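Subclass B3 metallo-beta-lactamase (Sphingobium indicum, PDB 7LUU) probably hydrolyses beta-lactam antibiotics at a two-zinc active site in which a glutamate takes part in binding one of the metals. Local coordinates at residues A[120-125]-A[198-203]; A[219-224]-A[261-266]; A[235-240]-A[296-301]; A[87-92]-A[113-118]. One frame throughout, in Å; residues are numbered along the deposited sequence.

Contact 1. Residues A[120-125]-A[198-203]; sequences STEPHY and PGHTMG. With ZN (zinc ion), chain B; SO4 (sulfate ion), chain D.
Thr201 and His200, neighbours in the loop 198-203, approach His124 in different ways, the first with a methyl group and the second through a shared zinc ion. His124 and His200 reach toward each other tip to tip, their ring planes 71° apart, and the metal sits between the tips: His124 ND1 is 2.0 Å from the zinc ion, as is His200 NE2. With CG anti to its backbone N (chi1 179°), the His200 imidazole is carried out from its loop to the metal. Glu122 OE2 supplies a third bond at 1.9 Å from the zinc ion, and its carboxylate plane is turned 50° from the His200 ring, with Glu122 OE1 3.3 Å from His200 CD2. A water is the fourth ligand.

Glu122, His124, Asp126 and His127 give the sequence Glu-X-His-X-Asp-His, the metallo-beta-lactamase zinc motif with glutamate at its first position; His200 completes this zinc site from a distant loop, while Asp126, His127 and His267 hold the second zinc. His124 and His200 each have the other ring nitrogen hydrogen-bonded, His124 NE2 to Asp161 and His200 ND1 to the carbonyl of Asn227, which should fix both rings in rotation.

Thr201 suits its place by having two different branches. Its CG2 lies 3.4 Å from His124 NE2, whereas OG1 is hydrogen-bonded to Ser204 and passes 3.8 Å from Pro123 CD. Farther from the metal, one water donates to both backbones, 2.9 Å from its oxygen to Ser120 O and equally far from it to Gly203 O.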
loop_
_atom_site.group_PDB
_atom_site.type_symbol
_atom_site.label_atom_id
_atom_site.label_comp_id
_atom_site.label_asym_id
_atom_site.label_seq_id
_atom_site.Cartn_x
_atom_site.Cartn_y
_atom_site.Cartn_z
ATOM N N SER A 120 -0.437 -5.914 1.986
ATOM C CA SER A 120 0.721 -5.003 1.935
ATOM C C SER A 120 0.975 -4.528 0.499
ATOM O O SER A 120 1.192 -5.362 -0.384
ATOM C CB SER A 120 1.961 -5.716 2.492
ATOM O OG SER A 120 3.144 -4.942 2.293
ATOM N N THR A 121 0.987 -3.185 0.284
ATOM C CA THR A 121 1.282 -2.692 -1.055
ATOM C C THR A 121 2.770 -2.715 -1.371
ATOM O O THR A 121 3.145 -2.741 -2.564
ATOM C CB THR A 121 0.762 -1.247 -1.269
ATOM O OG1 THR A 121 1.325 -0.320 -0.316
ATOM C CG2 THR A 121 -0.812 -1.203 -1.219
ATOM N N GLU A 122 3.623 -2.561 -0.348
ATOM C CA GLU A 122 5.079 -2.485 -0.574
ATOM C C GLU A 122 5.865 -2.627 0.720
ATOM O O GLU A 122 5.397 -2.203 1.806
ATOM C CB GLU A 122 5.487 -1.164 -1.249
ATOM C CG GLU A 122 5.128 0.100 -0.360
ATOM C CD GLU A 122 5.764 1.370 -0.903
ATOM O OE1 GLU A 122 5.064 2.075 -1.698
ATOM O OE2 GLU A 122 6.894 1.698 -0.521
ATOM N N PRO A 123 7.081 -3.139 0.642
ATOM C CA PRO A 123 7.845 -3.445 1.852
ATOM C C PRO A 123 8.807 -2.297 2.204
ATOM O O PRO A 123 10.028 -2.457 2.256
ATOM C CB PRO A 123 8.576 -4.743 1.458
ATOM C CG PRO A 123 8.885 -4.510 0.025
ATOM C CD PRO A 123 7.697 -3.754 -0.575
ATOM N N HIS A 124 8.242 -1.090 2.394
ATOM C CA HIS A 124 8.987 0.057 2.863
ATOM C C HIS A 124 8.372 0.489 4.185
ATOM O O HIS A 124 7.173 0.224 4.443
ATOM C CB HIS A 124 8.878 1.210 1.880
ATOM C CG HIS A 124 9.777 1.076 0.697
ATOM N ND1 HIS A 124 9.729 1.961 -0.356
ATOM C CD2 HIS A 124 10.775 0.190 0.422
ATOM C CE1 HIS A 124 10.680 1.621 -1.240
ATOM N NE2 HIS A 124 11.330 0.560 -0.792
ATOM N N TYR A 125 9.198 1.109 5.046
ATOM C CA TYR A 125 8.719 1.281 6.421
ATOM C C TYR A 125 7.551 2.274 6.576
ATOM O O TYR A 125 6.882 2.236 7.621
ATOM C CB TYR A 125 9.926 1.667 7.320
ATOM C CG TYR A 125 10.466 3.076 7.116
ATOM C CD1 TYR A 125 9.759 4.171 7.590
ATOM C CD2 TYR A 125 11.693 3.304 6.486
ATOM C CE1 TYR A 125 10.222 5.430 7.459
ATOM C CE2 TYR A 125 12.191 4.585 6.366
ATOM C CZ TYR A 125 11.434 5.640 6.829
ATOM O OH TYR A 125 11.908 6.935 6.710
ATOM N N PRO A 198 4.513 -3.242 -10.216
ATOM C CA PRO A 198 5.918 -2.944 -9.874
ATOM C C PRO A 198 6.385 -1.622 -10.451
ATOM O O PRO A 198 5.770 -1.029 -11.354
ATOM C CB PRO A 198 6.695 -4.102 -10.513
ATOM C CG PRO A 198 5.791 -4.490 -11.667
ATOM C CD PRO A 198 4.404 -4.358 -11.175
ATOM N N GLY A 199 7.499 -1.144 -9.895
ATOM C CA GLY A 199 8.192 0.038 -10.385
ATOM C C GLY A 199 8.814 0.765 -9.207
ATOM O O GLY A 199 9.998 1.068 -9.143
ATOM N N HIS A 200 7.961 1.144 -8.251
ATOM C CA HIS A 200 8.512 1.769 -7.049
ATOM C C HIS A 200 9.408 0.781 -6.324
ATOM O O HIS A 200 10.524 1.130 -5.868
ATOM C CB HIS A 200 7.324 2.238 -6.195
ATOM C CG HIS A 200 7.724 2.884 -4.906
ATOM N ND1 HIS A 200 8.245 4.164 -4.838
ATOM C CD2 HIS A 200 7.700 2.405 -3.637
ATOM C CE1 HIS A 200 8.533 4.445 -3.568
ATOM N NE2 HIS A 200 8.191 3.405 -2.826
ATOM N N THR A 201 8.930 -0.467 -6.228
ATOM C CA THR A 201 9.760 -1.633 -5.888
ATOM C C THR A 201 9.292 -2.764 -6.778
ATOM O O THR A 201 8.233 -2.686 -7.400
ATOM C CB THR A 201 9.622 -2.070 -4.424
ATOM O OG1 THR A 201 8.323 -2.633 -4.188
ATOM C CG2 THR A 201 9.833 -0.901 -3.435
ATOM N N MET A 202 10.062 -3.855 -6.799
ATOM C CA MET A 202 9.639 -4.946 -7.688
ATOM C C MET A 202 8.387 -5.690 -7.216
ATOM O O MET A 202 7.670 -6.263 -8.054
ATOM C CB MET A 202 10.787 -5.932 -7.884
ATOM C CG MET A 202 11.837 -5.477 -8.919
ATOM S SD MET A 202 11.214 -5.046 -10.544
ATOM C CE MET A 202 10.538 -6.652 -11.073
ATOM N N GLY A 203 8.122 -5.707 -5.923
ATOM C CA GLY A 203 7.006 -6.412 -5.332
ATOM C C GLY A 203 5.828 -5.525 -5.004
ATOM O O GLY A 203 4.896 -5.998 -4.334
HETATM ZN ZN ZN B . 8.133 3.117 -0.840
HETATM S S SO4 D . 15.194 7.117 4.933
HETATM O O1 SO4 D . 16.628 6.950 5.158
HETATM O O2 SO4 D . 14.921 8.289 4.098
HETATM O O3 SO4 D . 14.737 5.918 4.219
HETATM O O4 SO4 D . 14.497 7.272 6.222
HETATM O O HOH W 1 3.351 -6.651 -1.923
HETATM O O HOH W 2 7.632 4.437 0.480
#

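Contact 2. Residues A[219-224]-A[261-266]; sequences AIVFAS and DILISA
Ile264 lies at the apolar centre, between Phe222 and Ile220 of the adjacent strand. Its CG2 branch, anti to the backbone N, meets the Phe222 ring obliquely, 3.7 Å from Phe222 CD2, while CD1 at the end of the other branch lies 3.9 Å from Ile220 CG2. Ile262 runs beside Ile220 and points the same way, with Ile262 CB 4.0 Å from Ile220 CG1. Isoleucine suits this face because its two branches can meet two neighbours. Through the sheet, Leu263 folds its CD1 back over the small Ala223, 3.6 Å from Ala223 CB, and this other face is covered by Tyr286 and Cys283 of helix 282-300.

Between the faces the backbones pair in parallel, with Ile264 N donating to Val221 O at 2.8 Å along a nearly straight bond (175°). Val221 and Ala223 return the exchange, each giving its N-H to the strand 262-265. At the partly exposed end the pattern turns polar: Ala219 O accepts from both Asp261 N and Ile262 N, and the Asp261 carboxylate reaches back, its OD2 taking Ala219 N at 2.9 Å through the anti lone pair. Aspartate suits the place where the strand pairing ends.

Two parallel strands joined by helix 242-257 form a beta-alpha-beta unit in the second sheet of the metallo-beta-lactamase fold, and the strand 262-265 leads, through Ala266, to the zinc ligand His267.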
loop_
_atom_site.group_PDB
_atom_site.type_symbol
_atom_site.label_atom_id
_atom_site.label_comp_id
_atom_site.label_asym_id
_atom_site.label_seq_id
_atom_site.Cartn_x
_atom_site.Cartn_y
_atom_site.Cartn_z
ATOM N N ALA A 219 -16.436 -0.377 -7.654
ATOM C CA ALA A 219 -15.135 -1.013 -7.738
ATOM C C ALA A 219 -14.080 -0.124 -7.094
ATOM O O ALA A 219 -13.827 0.997 -7.585
ATOM C CB ALA A 219 -14.785 -1.230 -9.203
ATOM N N ILE A 220 -13.492 -0.580 -5.975
ATOM C CA ILE A 220 -12.494 0.217 -5.262
ATOM C C ILE A 220 -11.106 -0.326 -5.620
ATOM O O ILE A 220 -10.872 -1.555 -5.679
ATOM C CB ILE A 220 -12.711 0.133 -3.735
ATOM C CG1 ILE A 220 -14.142 0.661 -3.406
ATOM C CG2 ILE A 220 -11.680 0.951 -3.024
ATOM C CD1 ILE A 220 -14.385 0.633 -1.836
ATOM N N VAL A 221 -10.149 0.586 -5.802
ATOM C CA VAL A 221 -8.768 0.216 -6.031
ATOM C C VAL A 221 -7.930 0.877 -4.946
ATOM O O VAL A 221 -7.960 2.102 -4.828
ATOM C CB VAL A 221 -8.296 0.725 -7.403
ATOM C CG1 VAL A 221 -6.786 0.435 -7.612
ATOM C CG2 VAL A 221 -9.108 -0.017 -8.477
ATOM N N PHE A 222 -7.112 0.079 -4.223
ATOM C CA PHE A 222 -6.125 0.630 -3.296
ATOM C C PHE A 222 -4.805 0.475 -4.006
ATOM O O PHE A 222 -4.289 -0.657 -4.125
ATOM C CB PHE A 222 -6.171 -0.125 -1.962
ATOM C CG PHE A 222 -5.332 0.547 -0.850
ATOM C CD1 PHE A 222 -3.969 0.690 -1.010
ATOM C CD2 PHE A 222 -5.950 1.091 0.302
ATOM C CE1 PHE A 222 -3.203 1.244 -0.013
ATOM C CE2 PHE A 222 -5.179 1.637 1.319
ATOM C CZ PHE A 222 -3.809 1.731 1.166
ATOM N N ALA A 223 -4.299 1.591 -4.556
ATOM C CA ALA A 223 -3.132 1.571 -5.469
ATOM C C ALA A 223 -1.847 1.697 -4.693
ATOM O O ALA A 223 -1.734 2.540 -3.798
ATOM C CB ALA A 223 -3.228 2.752 -6.472
ATOM N N SER A 224 -0.879 0.816 -4.993
ATOM C CA SER A 224 0.462 1.057 -4.482
ATOM C C SER A 224 1.028 2.327 -5.082
ATOM O O SER A 224 0.572 2.807 -6.142
ATOM C CB SER A 224 1.420 -0.090 -4.827
ATOM O OG SER A 224 1.717 -0.039 -6.253
ATOM N N ASP A 261 -13.929 2.732 -9.829
ATOM C CA ASP A 261 -14.863 3.767 -9.452
ATOM C C ASP A 261 -14.320 4.625 -8.315
ATOM O O ASP A 261 -14.733 5.792 -8.139
ATOM C CB ASP A 261 -16.142 3.121 -8.972
ATOM C CG ASP A 261 -16.906 2.442 -10.089
ATOM O OD1 ASP A 261 -17.093 3.075 -11.170
ATOM O OD2 ASP A 261 -17.227 1.227 -9.897
ATOM N N ILE A 262 -13.461 4.030 -7.473
ATOM C CA ILE A 262 -12.898 4.739 -6.348
ATOM C C ILE A 262 -11.420 4.389 -6.332
ATOM O O ILE A 262 -11.082 3.201 -6.425
ATOM C CB ILE A 262 -13.570 4.322 -5.038
ATOM C CG1 ILE A 262 -14.972 4.901 -5.000
ATOM C CG2 ILE A 262 -12.734 4.855 -3.779
ATOM C CD1 ILE A 262 -15.756 4.373 -3.748
ATOM N N LEU A 263 -10.554 5.412 -6.196
ATOM C CA LEU A 263 -9.097 5.207 -6.117
ATOM C C LEU A 263 -8.618 5.689 -4.762
ATOM O O LEU A 263 -8.816 6.866 -4.404
ATOM C CB LEU A 263 -8.403 6.019 -7.243
ATOM C CG LEU A 263 -6.872 6.091 -7.066
ATOM C CD1 LEU A 263 -6.219 4.687 -7.157
ATOM C CD2 LEU A 263 -6.292 7.051 -8.074
ATOM N N ILE A 264 -8.020 4.787 -3.991
ATOM C CA ILE A 264 -7.316 5.156 -2.746
ATOM C C ILE A 264 -5.842 4.989 -3.038
ATOM O O ILE A 264 -5.424 3.886 -3.375
ATOM C CB ILE A 264 -7.709 4.237 -1.580
ATOM C CG1 ILE A 264 -9.201 4.360 -1.257
ATOM C CG2 ILE A 264 -6.857 4.609 -0.314
ATOM C CD1 ILE A 264 -9.733 3.157 -0.451
ATOM N N SER A 265 -5.053 6.072 -2.934
ATOM C CA SER A 265 -3.593 5.994 -3.207
ATOM C C SER A 265 -2.842 5.791 -1.881
ATOM O O SER A 265 -3.133 6.477 -0.912
ATOM C CB SER A 265 -3.178 7.348 -3.855
ATOM O OG SER A 265 -1.768 7.447 -3.896
ATOM N N ALA A 266 -1.855 4.883 -1.841
ATOM C CA ALA A 266 -1.066 4.670 -0.603
ATOM C C ALA A 266 -0.579 5.989 0.034
ATOM O O ALA A 266 -0.734 6.195 1.241
ATOM C CB ALA A 266 0.144 3.799 -0.909
#

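Contact 3. Residues A[235-240]-A[296-301]; sequences RFTAPS and KRLAEE
Glu301 OE1 takes two hydrogen bonds from Thr237, one from the backbone and one from the side chain. Thr237 OG1 donates at 2.6 Å to Glu301 OE1, nearly along its C-O direction, and Thr237 N comes to the same oxygen at 2.8 Å from the syn side, 30° out of the carboxylate plane. The second oxygen, Glu301 OE2, receives Phe236 N at 2.8 Å through its syn lone pair and Arg297 NE through its anti lone pair, the latter a salt bridge of 2.7 Å between Arg297 NE and Glu301 OE2. Glutamate is long enough to extend from the C-terminal part of the segment 296-301 to the N-H groups of the type I turn from Arg235 to Ala238.

Held in this way, and bonded also to Ser230, the guanidinium turns one face to the edge of the Phe236 ring, the planes 88° apart and Phe236 CD1 3.5 Å from Arg297 CZ. Leu298 CD2 adds an apolar touch, 3.7 Å from Thr237 CG2. Phe236 itself is buried against Ile244 and Phe248 of helix 242-257.

Four sound hydrogen bonds on one carboxylate, with a weak fifth from Arg297 NH2, would be expected to stabilise its anionic form and lower its pKa.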
loop_
_atom_site.group_PDB
_atom_site.type_symbol
_atom_site.label_atom_id
_atom_site.label_comp_id
_atom_site.label_asym_id
_atom_site.label_seq_id
_atom_site.Cartn_x
_atom_site.Cartn_y
_atom_site.Cartn_z
ATOM N N ARG A 235 20.314 4.301 -10.894
ATOM C CA ARG A 235 19.914 4.799 -12.206
ATOM C C ARG A 235 18.823 3.912 -12.766
ATOM O O ARG A 235 19.050 2.723 -13.049
ATOM C CB ARG A 235 21.081 4.834 -13.186
ATOM C CG ARG A 235 22.221 5.754 -12.662
ATOM C CD ARG A 235 21.786 7.247 -12.818
ATOM N NE ARG A 235 22.879 8.101 -12.362
ATOM C CZ ARG A 235 22.976 8.566 -11.116
ATOM N NH1 ARG A 235 22.038 8.239 -10.208
ATOM N NH2 ARG A 235 24.020 9.340 -10.764
ATOM N N PHE A 236 17.670 4.517 -13.031
ATOM C CA PHE A 236 16.610 3.778 -13.731
ATOM C C PHE A 236 16.974 3.436 -15.150
ATOM O O PHE A 236 16.367 2.507 -15.723
ATOM C CB PHE A 236 15.318 4.617 -13.730
ATOM C CG PHE A 236 14.617 4.680 -12.371
ATOM C CD1 PHE A 236 14.941 5.728 -11.467
ATOM C CD2 PHE A 236 13.627 3.767 -12.035
ATOM C CE1 PHE A 236 14.257 5.817 -10.212
ATOM C CE2 PHE A 236 12.968 3.809 -10.770
ATOM C CZ PHE A 236 13.275 4.847 -9.891
ATOM N N THR A 237 17.919 4.190 -15.755
ATOM C CA THR A 237 18.356 3.915 -17.119
ATOM C C THR A 237 19.466 2.857 -17.207
ATOM O O THR A 237 19.890 2.530 -18.334
ATOM C CB THR A 237 18.841 5.211 -17.815
ATOM O OG1 THR A 237 19.859 5.840 -17.038
ATOM C CG2 THR A 237 17.647 6.166 -17.978
ATOM N N ALA A 238 19.920 2.297 -16.080
ATOM C CA ALA A 238 20.952 1.273 -16.141
ATOM C C ALA A 238 20.344 -0.017 -16.682
ATOM O O ALA A 238 19.187 -0.322 -16.399
ATOM C CB ALA A 238 21.564 1.035 -14.779
ATOM N N PRO A 239 21.091 -0.805 -17.453
ATOM C CA PRO A 239 20.524 -2.087 -17.899
ATOM C C PRO A 239 20.034 -2.964 -16.756
ATOM O O PRO A 239 18.994 -3.632 -16.920
ATOM C CB PRO A 239 21.689 -2.730 -18.661
ATOM C CG PRO A 239 22.428 -1.524 -19.239
ATOM C CD PRO A 239 22.350 -0.458 -18.170
ATOM N N SER A 240 20.729 -2.950 -15.607
ATOM C CA SER A 240 20.286 -3.777 -14.479
ATOM C C SER A 240 18.960 -3.306 -13.875
ATOM O O SER A 240 18.321 -4.096 -13.150
ATOM C CB SER A 240 21.344 -3.771 -13.367
ATOM O OG SER A 240 21.607 -2.463 -12.978
ATOM N N LYS A 296 10.330 12.185 -16.836
ATOM C CA LYS A 296 11.197 13.277 -16.394
ATOM C C LYS A 296 12.471 12.718 -15.750
ATOM O O LYS A 296 13.581 13.232 -15.988
ATOM C CB LYS A 296 10.433 14.187 -15.436
ATOM C CG LYS A 296 11.207 15.377 -14.976
ATOM C CD LYS A 296 10.495 16.113 -13.822
ATOM C CE LYS A 296 10.597 17.630 -14.002
ATOM N NZ LYS A 296 11.126 18.282 -12.764
ATOM N N ARG A 297 12.330 11.650 -14.963
ATOM C CA ARG A 297 13.472 11.040 -14.299
ATOM C C ARG A 297 14.436 10.424 -15.317
ATOM O O ARG A 297 15.653 10.636 -15.218
ATOM C CB ARG A 297 12.993 10.001 -13.274
ATOM C CG ARG A 297 14.120 9.148 -12.699
ATOM C CD ARG A 297 15.156 9.979 -11.968
ATOM N NE ARG A 297 16.268 9.104 -11.555
ATOM C CZ ARG A 297 16.489 8.693 -10.298
ATOM N NH1 ARG A 297 15.726 9.131 -9.269
ATOM N NH2 ARG A 297 17.516 7.851 -10.072
ATOM N N LEU A 298 13.905 9.681 -16.310
ATOM C CA LEU A 298 14.760 9.084 -17.345
ATOM C C LEU A 298 15.511 10.158 -18.094
ATOM O O LEU A 298 16.692 9.996 -18.424
ATOM C CB LEU A 298 13.927 8.230 -18.296
ATOM C CG LEU A 298 13.165 7.033 -17.704
ATOM C CD1 LEU A 298 12.410 6.360 -18.852
ATOM C CD2 LEU A 298 14.072 6.026 -17.094
ATOM N N ALA A 299 14.831 11.242 -18.436
ATOM C CA ALA A 299 15.518 12.307 -19.157
ATOM C C ALA A 299 16.618 12.904 -18.286
ATOM O O ALA A 299 17.711 13.239 -18.781
ATOM C CB ALA A 299 14.499 13.362 -19.545
ATOM N N GLU A 300 16.330 13.083 -16.989
ATOM C CA GLU A 300 17.324 13.639 -16.072
ATOM C C GLU A 300 18.590 12.825 -16.078
ATOM O O GLU A 300 19.694 13.383 -16.013
ATOM C CB GLU A 300 16.793 13.680 -14.624
ATOM C CG GLU A 300 15.799 14.796 -14.410
ATOM C CD GLU A 300 15.042 14.703 -13.054
ATOM O OE1 GLU A 300 15.066 13.623 -12.377
ATOM O OE2 GLU A 300 14.394 15.721 -12.697
ATOM N N GLU A 301 18.460 11.510 -16.211
ATOM C CA GLU A 301 19.608 10.603 -16.233
ATOM C C GLU A 301 20.318 10.575 -17.570
ATOM O O GLU A 301 21.332 9.878 -17.692
ATOM C CB GLU A 301 19.160 9.153 -15.881
ATOM C CG GLU A 301 18.556 9.010 -14.479
ATOM C CD GLU A 301 18.352 7.565 -14.086
ATOM O OE1 GLU A 301 18.838 6.663 -14.803
ATOM O OE2 GLU A 301 17.719 7.345 -13.022
#

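Contact 4. Residues A[87-92]-A[113-118]; sequences LVLIDG and RDIKFI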
loop_
_atom_site.group_PDB
_atom_site.type_symbol
_atom_site.label_atom_id
_atom_site.label_comp_id
_atom_site.label_asym_id
_atom_site.label_seq_id
_atom_site.Cartn_x
_atom_site.Cartn_y
_atom_site.Cartn_z
ATOM N N LEU A 87 -12.391 -8.975 9.254
ATOM C CA LEU A 87 -11.975 -7.666 8.733
ATOM C C LEU A 87 -10.664 -7.835 7.991
ATOM O O LEU A 87 -9.841 -8.707 8.320
ATOM C CB LEU A 87 -11.812 -6.632 9.860
ATOM C CG LEU A 87 -13.044 -6.560 10.809
ATOM C CD1 LEU A 87 -12.697 -5.660 11.963
ATOM C CD2 LEU A 87 -14.271 -5.981 10.087
ATOM N N VAL A 88 -10.445 -6.953 7.022
ATOM C CA VAL A 88 -9.161 -6.920 6.295
ATOM C C VAL A 88 -8.603 -5.501 6.378
ATOM O O VAL A 88 -9.316 -4.535 6.069
ATOM C CB VAL A 88 -9.389 -7.269 4.803
ATOM C CG1 VAL A 88 -8.118 -7.161 4.063
ATOM C CG2 VAL A 88 -9.919 -8.705 4.666
ATOM N N LEU A 89 -7.340 -5.365 6.756
ATOM C CA LEU A 89 -6.643 -4.070 6.699
ATOM C C LEU A 89 -5.763 -4.051 5.473
ATOM O O LEU A 89 -5.239 -5.098 5.095
ATOM C CB LEU A 89 -5.773 -3.991 7.955
ATOM C CG LEU A 89 -5.542 -2.772 8.785
ATOM C CD1 LEU A 89 -6.732 -1.898 9.133
ATOM C CD2 LEU A 89 -4.967 -3.318 10.113
ATOM N N ILE A 90 -5.522 -2.860 4.918
ATOM C CA ILE A 90 -4.570 -2.637 3.850
ATOM C C ILE A 90 -3.555 -1.632 4.353
ATOM O O ILE A 90 -3.907 -0.472 4.659
ATOM C CB ILE A 90 -5.247 -2.126 2.563
ATOM C CG1 ILE A 90 -6.331 -3.156 2.215
ATOM C CG2 ILE A 90 -4.124 -2.070 1.477
ATOM C CD1 ILE A 90 -6.961 -2.901 0.758
ATOM N N ASP A 91 -2.298 -2.099 4.423
ATOM C CA ASP A 91 -1.099 -1.390 4.902
ATOM C C ASP A 91 -1.154 -1.080 6.398
ATOM O O ASP A 91 -2.142 -1.367 7.113
ATOM C CB ASP A 91 -0.833 -0.131 4.043
ATOM C CG ASP A 91 -0.131 -0.491 2.725
ATOM O OD1 ASP A 91 0.437 -1.606 2.606
ATOM O OD2 ASP A 91 -0.131 0.331 1.826
ATOM N N GLY A 92 -0.013 -0.587 6.884
ATOM C CA GLY A 92 0.166 -0.437 8.333
ATOM C C GLY A 92 0.930 0.806 8.727
ATOM O O GLY A 92 1.279 0.934 9.906
ATOM N N ARG A 113 -9.501 -7.627 17.044
ATOM C CA ARG A 113 -9.280 -9.070 17.080
ATOM C C ARG A 113 -9.978 -9.783 15.925
ATOM O O ARG A 113 -9.661 -10.964 15.662
ATOM C CB ARG A 113 -9.774 -9.638 18.415
ATOM C CG ARG A 113 -8.831 -9.254 19.573
ATOM C CD ARG A 113 -9.407 -9.703 20.956
ATOM N NE ARG A 113 -10.588 -8.920 21.220
ATOM C CZ ARG A 113 -11.221 -8.981 22.375
ATOM N NH1 ARG A 113 -12.284 -8.230 22.539
ATOM N NH2 ARG A 113 -10.787 -9.841 23.350
ATOM N N ASP A 114 -10.885 -9.092 15.213
ATOM C CA ASP A 114 -11.534 -9.679 14.057
ATOM C C ASP A 114 -10.794 -9.438 12.747
ATOM O O ASP A 114 -11.301 -9.830 11.704
ATOM C CB ASP A 114 -12.944 -9.105 13.929
ATOM C CG ASP A 114 -13.859 -9.554 15.070
ATOM O OD1 ASP A 114 -13.631 -10.646 15.644
ATOM O OD2 ASP A 114 -14.825 -8.796 15.377
ATOM N N ILE A 115 -9.611 -8.821 12.771
ATOM C CA ILE A 115 -8.858 -8.595 11.535
ATOM C C ILE A 115 -8.158 -9.904 11.191
ATOM O O ILE A 115 -7.351 -10.429 11.980
ATOM C CB ILE A 115 -7.837 -7.447 11.703
ATOM C CG1 ILE A 115 -8.600 -6.121 11.933
ATOM C CG2 ILE A 115 -6.936 -7.355 10.423
ATOM C CD1 ILE A 115 -7.728 -4.969 12.462
ATOM N N LYS A 116 -8.510 -10.452 10.038
ATOM C CA LYS A 116 -8.016 -11.746 9.608
ATOM C C LYS A 116 -6.814 -11.624 8.674
ATOM O O LYS A 116 -5.998 -12.540 8.606
ATOM C CB LYS A 116 -9.135 -12.485 8.855
ATOM C CG LYS A 116 -10.321 -12.830 9.823
ATOM C CD LYS A 116 -9.855 -13.742 10.986
ATOM C CE LYS A 116 -10.870 -14.134 12.204
ATOM N NZ LYS A 116 -10.344 -13.875 13.657
ATOM N N PHE A 117 -6.753 -10.555 7.904
ATOM C CA PHE A 117 -5.679 -10.382 6.918
ATOM C C PHE A 117 -5.239 -8.930 6.924
ATOM O O PHE A 117 -6.067 -8.026 7.070
ATOM C CB PHE A 117 -6.120 -10.731 5.483
ATOM C CG PHE A 117 -6.438 -12.184 5.300
ATOM C CD1 PHE A 117 -5.409 -13.114 5.196
ATOM C CD2 PHE A 117 -7.741 -12.598 5.238
ATOM C CE1 PHE A 117 -5.706 -14.461 5.059
ATOM C CE2 PHE A 117 -8.058 -13.944 5.111
ATOM C CZ PHE A 117 -7.012 -14.884 5.007
ATOM N N ILE A 118 -3.940 -8.709 6.684
ATOM C CA ILE A 118 -3.394 -7.382 6.453
ATOM C C ILE A 118 -2.721 -7.457 5.086
ATOM O O ILE A 118 -1.765 -8.240 4.890
ATOM C CB ILE A 118 -2.392 -6.979 7.560
ATOM C CG1 ILE A 118 -3.070 -6.931 8.954
ATOM C CG2 ILE A 118 -1.759 -5.588 7.226
ATOM C CD1 ILE A 118 -1.977 -7.065 10.085
#
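Leu87 lies across Asp114 and Ile115, where the strand 115-118 begins, and its CB, CG and CD1 each meet one or both of them. Leu87 CB sits 3.7 Å from Asp114 O and close to Ile115 CG1; CG continues past the O and CB atoms of Asp114; at the tip, Leu87 CD1 is 4.0 Å from Asp114 CB and rests on Ile115 CG1 as well. A chi1 of -50° puts CG anti to the carbonyl carbon, which directs the tip along these two residues. On the same face Leu89 CD2 meets Ile115 CD1 at 4.0 Å, an apolar surface for which leucine and isoleucine are well suited.

The parallel backbones are joined by hydrogen bonds from Leu87 N to Asp114 O (2.8 Å), from Lys116 N to Leu87 O and from Leu89 N to Phe117 O. Between the pairs Leu87-Ile115 and Val88-Phe117 the register slips by one residue, a beta bulge, and the buried Phe117 N is left without a partner.

Strands 87-90 and 115-119, with helix 98-107 between them in the chain, make a beta-alpha-beta unit of the first sheet. Strand 79-82 flanks it beside 87-90, helix 131-138 packs over Leu89, Ile115 and Ile118, and Phe117 on the other face meets strand 184-187 of the second sheet.

How the contacts relate
Contacts 2 and 4 are counterparts: each is a buried parallel strand pair within a beta-alpha-beta unit, one in either sheet, held by backbone bonds and branched apolar side chains. They meet where the Phe222 ring packs on Ile90 and Asp91. Contact 1, also buried, exchanges that apolar chemistry for metal bonds in loops that follow strands; it touches both strand pairs chiefly through Thr121, whose OG1 is probably hydrogen-bonded to Asp91 and whose CG2 lies against Phe222. Contact 3 differs most, a charged surface junction, its centre about 24 Å from the chain's centre, joining a loop to the segment 296-301, which continues the helix that covers one face of contact 2.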